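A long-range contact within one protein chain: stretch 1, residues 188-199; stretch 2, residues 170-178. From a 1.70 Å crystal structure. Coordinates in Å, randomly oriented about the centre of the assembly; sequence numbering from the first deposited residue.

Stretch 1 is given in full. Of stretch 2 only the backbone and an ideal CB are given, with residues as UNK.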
# COMPACT_ATOMS: atom_id res chain seq x y z
N SER A 188 -8.37 13.74 11.56
CA SER A 188 -9.67 13.21 11.92
C SER A 188 -10.51 13.12 10.64
O SER A 188 -10.22 13.80 9.66
CB SER A 188 -10.35 14.08 12.98
OG SER A 188 -10.60 15.38 12.48
N GLU A 189 -11.54 12.28 10.65
CA GLU A 189 -12.40 12.15 9.48
C GLU A 189 -13.33 13.35 9.36
O GLU A 189 -14.01 13.71 10.33
CB GLU A 189 -13.23 10.87 9.57
CG GLU A 189 -12.45 9.57 9.68
CD GLU A 189 -13.39 8.38 9.80
OE1 GLU A 189 -14.59 8.60 10.06
OE2 GLU A 189 -12.96 7.23 9.64
N THR A 190 -13.39 13.96 8.18
CA THR A 190 -14.36 15.01 7.93
C THR A 190 -15.74 14.46 8.24
O THR A 190 -16.47 15.02 9.06
CB THR A 190 -14.35 15.50 6.46
OG1 THR A 190 -13.05 15.97 6.11
CG2 THR A 190 -15.35 16.63 6.27
N VAL A 191 -16.09 13.36 7.60
CA VAL A 191 -17.31 12.65 7.97
C VAL A 191 -17.01 11.20 8.31
O VAL A 191 -16.42 10.47 7.52
CB VAL A 191 -18.44 12.75 6.90
CG1 VAL A 191 -17.91 13.29 5.59
CG2 VAL A 191 -19.17 11.40 6.73
N PRO A 192 -17.38 10.79 9.53
CA PRO A 192 -17.23 9.40 9.96
C PRO A 192 -17.93 8.47 8.99
O PRO A 192 -19.16 8.50 8.89
CB PRO A 192 -17.93 9.39 11.32
CG PRO A 192 -17.77 10.78 11.83
CD PRO A 192 -17.89 11.65 10.61
N VAL A 193 -17.16 7.65 8.28
CA VAL A 193 -17.74 6.72 7.32
C VAL A 193 -18.19 5.43 8.01
O VAL A 193 -18.19 4.35 7.40
CB VAL A 193 -16.74 6.39 6.20
CG1 VAL A 193 -16.23 7.67 5.53
CG2 VAL A 193 -15.59 5.59 6.76
N SER A 194 -18.56 5.54 9.28
CA SER A 194 -19.12 4.42 10.06
C SER A 194 -18.40 3.10 9.77
O SER A 194 -17.18 3.08 9.57
CB SER A 194 -20.63 4.28 9.82
OG SER A 194 -21.36 5.36 10.40
N LYS A 195 -19.15 1.99 9.76
CA LYS A 195 -18.57 0.69 9.43
C LYS A 195 -18.31 0.65 7.93
O LYS A 195 -19.21 0.86 7.13
CB LYS A 195 -19.51 -0.44 9.84
CG LYS A 195 -18.86 -1.83 9.82
CD LYS A 195 -18.60 -2.29 8.40
CE LYS A 195 -19.00 -3.74 8.18
NZ LYS A 195 -18.04 -4.71 8.77
N GLU A 196 -17.06 0.38 7.55
CA GLU A 196 -16.69 0.49 6.15
C GLU A 196 -16.95 -0.77 5.34
O GLU A 196 -17.60 -1.71 5.79
CB GLU A 196 -15.21 0.88 6.03
CG GLU A 196 -14.84 2.01 6.94
CD GLU A 196 -13.96 3.03 6.28
OE1 GLU A 196 -13.93 3.11 5.02
OE2 GLU A 196 -13.30 3.77 7.04
N SER A 197 -16.44 -0.74 4.12
CA SER A 197 -16.47 -1.90 3.25
C SER A 197 -15.21 -1.83 2.41
O SER A 197 -14.66 -0.76 2.19
CB SER A 197 -17.72 -1.88 2.38
OG SER A 197 -17.73 -0.74 1.53
N SER A 198 -14.76 -2.99 1.94
CA SER A 198 -13.56 -3.11 1.13
C SER A 198 -13.34 -1.96 0.13
O SER A 198 -12.30 -1.30 0.16
CB SER A 198 -13.56 -4.44 0.38
OG SER A 198 -14.76 -4.59 -0.36
N HIS A 199 -14.32 -1.73 -0.74
CA HIS A 199 -14.16 -0.83 -1.88
C HIS A 199 -14.63 0.61 -1.67
O HIS A 199 -14.81 1.35 -2.64
CB HIS A 199 -14.86 -1.42 -3.11
CG HIS A 199 -16.34 -1.60 -2.96
ND1 HIS A 199 -16.96 -1.67 -1.73
CD2 HIS A 199 -17.32 -1.74 -3.88
CE1 HIS A 199 -18.26 -1.84 -1.90
NE2 HIS A 199 -18.51 -1.89 -3.20
N UNK A 170 -15.23 7.72 -4.63
CA UNK A 170 -15.53 6.97 -3.42
C UNK A 170 -14.74 7.54 -2.26
O UNK A 170 -13.72 8.21 -2.46
CB UNK A 170 -15.22 5.48 -3.60
N UNK A 171 -15.23 7.31 -1.05
CA UNK A 171 -14.55 7.79 0.14
C UNK A 171 -14.25 6.64 1.10
O UNK A 171 -14.94 5.62 1.12
CB UNK A 171 -15.39 8.86 0.84
N UNK A 172 -13.18 6.81 1.88
CA UNK A 172 -12.68 5.78 2.78
C UNK A 172 -12.36 6.47 4.10
O UNK A 172 -11.92 7.62 4.09
CB UNK A 172 -11.46 5.06 2.20
N UNK A 173 -12.55 5.77 5.21
CA UNK A 173 -12.28 6.34 6.52
C UNK A 173 -11.19 5.63 7.31
O UNK A 173 -10.34 4.94 6.74
CB UNK A 173 -13.57 6.34 7.34
N UNK A 174 -11.23 5.78 8.63
CA UNK A 174 -10.15 5.31 9.50
C UNK A 174 -9.99 3.79 9.52
O UNK A 174 -8.89 3.28 9.76
CB UNK A 174 -10.39 5.81 10.93
N UNK A 175 -11.08 3.07 9.27
CA UNK A 175 -11.04 1.61 9.33
C UNK A 175 -11.03 0.99 7.94
O UNK A 175 -11.70 0.00 7.67
CB UNK A 175 -12.23 1.08 10.13
N UNK A 176 -10.22 1.59 7.07
CA UNK A 176 -10.15 1.20 5.68
C UNK A 176 -8.69 0.96 5.30
O UNK A 176 -7.78 1.10 6.13
CB UNK A 176 -10.79 2.26 4.78
N UNK A 177 -8.48 0.61 4.04
CA UNK A 177 -7.13 0.43 3.53
C UNK A 177 -6.32 1.72 3.68
O UNK A 177 -5.10 1.68 3.63
CB UNK A 177 -7.17 -0.01 2.06
N UNK A 178 -7.00 2.85 3.85
CA UNK A 178 -6.29 4.13 4.03
C UNK A 178 -6.28 4.57 5.49
O UNK A 178 -6.26 5.76 5.79
CB UNK A 178 -6.93 5.22 3.17

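Position 170 has extended backbone angles, and its CA-to-CB bond points toward stretch 1, where the ideal CB lies 4.3 Å from His199 O. A small or beta-branched residue would fit this strand geometry. The residue is Thr170, whose CG2 sits 4.2 Å from His199 O.

At position 171 the bond points sideways, and the nearest offering is apolar: the ideal CB is 4.9 Å from Val193 CG1. A branched side chain such as valine, isoleucine or threonine could reach that methyl. Thr171 does so with CG2, 4.1 Å from Val193 CG1, while its OG1 is hydrogen-bonded elsewhere in the structure.

At position 172 the bond points away, so a short side chain would gain little, whereas a long or aromatic one could extend along the backbone of Ser198 and His199. Phe172 does this. Ser198 O lies at the edge of the ring, near its plane, 3.6 Å from Phe172 CE1, where the carbonyl meets the slightly positive rim; His199 O is 3.6 Å from Phe172 CZ.

At position 173 an ideal CB would lie 2.2 Å from Val193 CG2, 2.5 Å from Glu189 OE2 and 2.6 Å from Glu196 OE2, so no side chain can be accommodated. Gly173 lets the two carboxylates approach the backbone. Its N donates to Glu196 OE1 at 3.0 Å with a nearly straight angle of 168°.

Position 174 turns its bond sideways, and the ideal CB is already 3.2 Å from Glu189 OE2, which favours a small residue. Ala174 adds just a methyl, and its N makes a very short hydrogen bond to Glu189 OE2, 2.5 Å, through an amide exposed by the type I turn that spans 173 to 176.

At position 175, still in the turn, the bond is sideways and the ideal CB is 4.2 Å from Glu196 CG; polar turn residues would suit. It is Asn175, whose N donates to Glu196 OE2 at 3.2 Å and whose OD1 is bonded elsewhere in the structure.

Position 176 has its ideal CB 3.3 Å from Glu196 OE1, so a small side chain is indicated. Ser176 fits, and its OG donates to Gly173 O at 2.6 Å, bracing the turn.

Position 177 has no stretch 1 atom within 5.5 Å of its ideal CB, leaving room for a long polar chain. Arg177 bridges to Ser198 O through water 2, held by NH1; water 1 links its N to the same carbonyl.

Position 178 is out of reach, so stretch 1 sets no preference; it is Phe178.

Stretch 2 (170-178) TTFGANSRF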
# COMPACT_ATOMS: atom_id res chain seq x y z
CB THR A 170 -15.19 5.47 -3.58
OG1 THR A 170 -13.84 5.33 -4.02
CG2 THR A 170 -16.12 4.81 -4.61
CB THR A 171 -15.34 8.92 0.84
OG1 THR A 171 -14.51 9.53 1.84
CG2 THR A 171 -16.61 8.39 1.49
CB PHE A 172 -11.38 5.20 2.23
CG PHE A 172 -11.55 4.40 0.96
CD1 PHE A 172 -11.55 3.02 1.00
CD2 PHE A 172 -11.69 5.04 -0.27
CE1 PHE A 172 -11.69 2.28 -0.16
CE2 PHE A 172 -11.83 4.30 -1.43
CZ PHE A 172 -11.83 2.92 -1.38
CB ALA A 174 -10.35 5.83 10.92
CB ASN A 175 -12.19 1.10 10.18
CG ASN A 175 -12.09 1.56 11.62
OD1 ASN A 175 -11.03 1.46 12.24
ND2 ASN A 175 -13.18 2.11 12.15
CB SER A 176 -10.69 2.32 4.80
OG SER A 176 -9.75 3.38 4.72
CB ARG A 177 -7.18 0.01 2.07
CG ARG A 177 -7.86 1.02 1.15
CD ARG A 177 -8.17 0.39 -0.20
NE ARG A 177 -6.95 -0.02 -0.89
CZ ARG A 177 -6.89 -1.00 -1.79
NH1 ARG A 177 -7.99 -1.68 -2.12
NH2 ARG A 177 -5.73 -1.29 -2.37
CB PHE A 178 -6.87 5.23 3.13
CG PHE A 178 -6.84 4.88 1.67
CD1 PHE A 178 -5.63 4.83 0.99
CD2 PHE A 178 -8.00 4.59 0.98
CE1 PHE A 178 -5.60 4.49 -0.36
CE2 PHE A 178 -7.98 4.26 -0.37
CZ PHE A 178 -6.77 4.22 -1.04
O HOH W 1 -10.78 -0.41 2.53
O HOH W 2 -10.88 -1.15 -1.91
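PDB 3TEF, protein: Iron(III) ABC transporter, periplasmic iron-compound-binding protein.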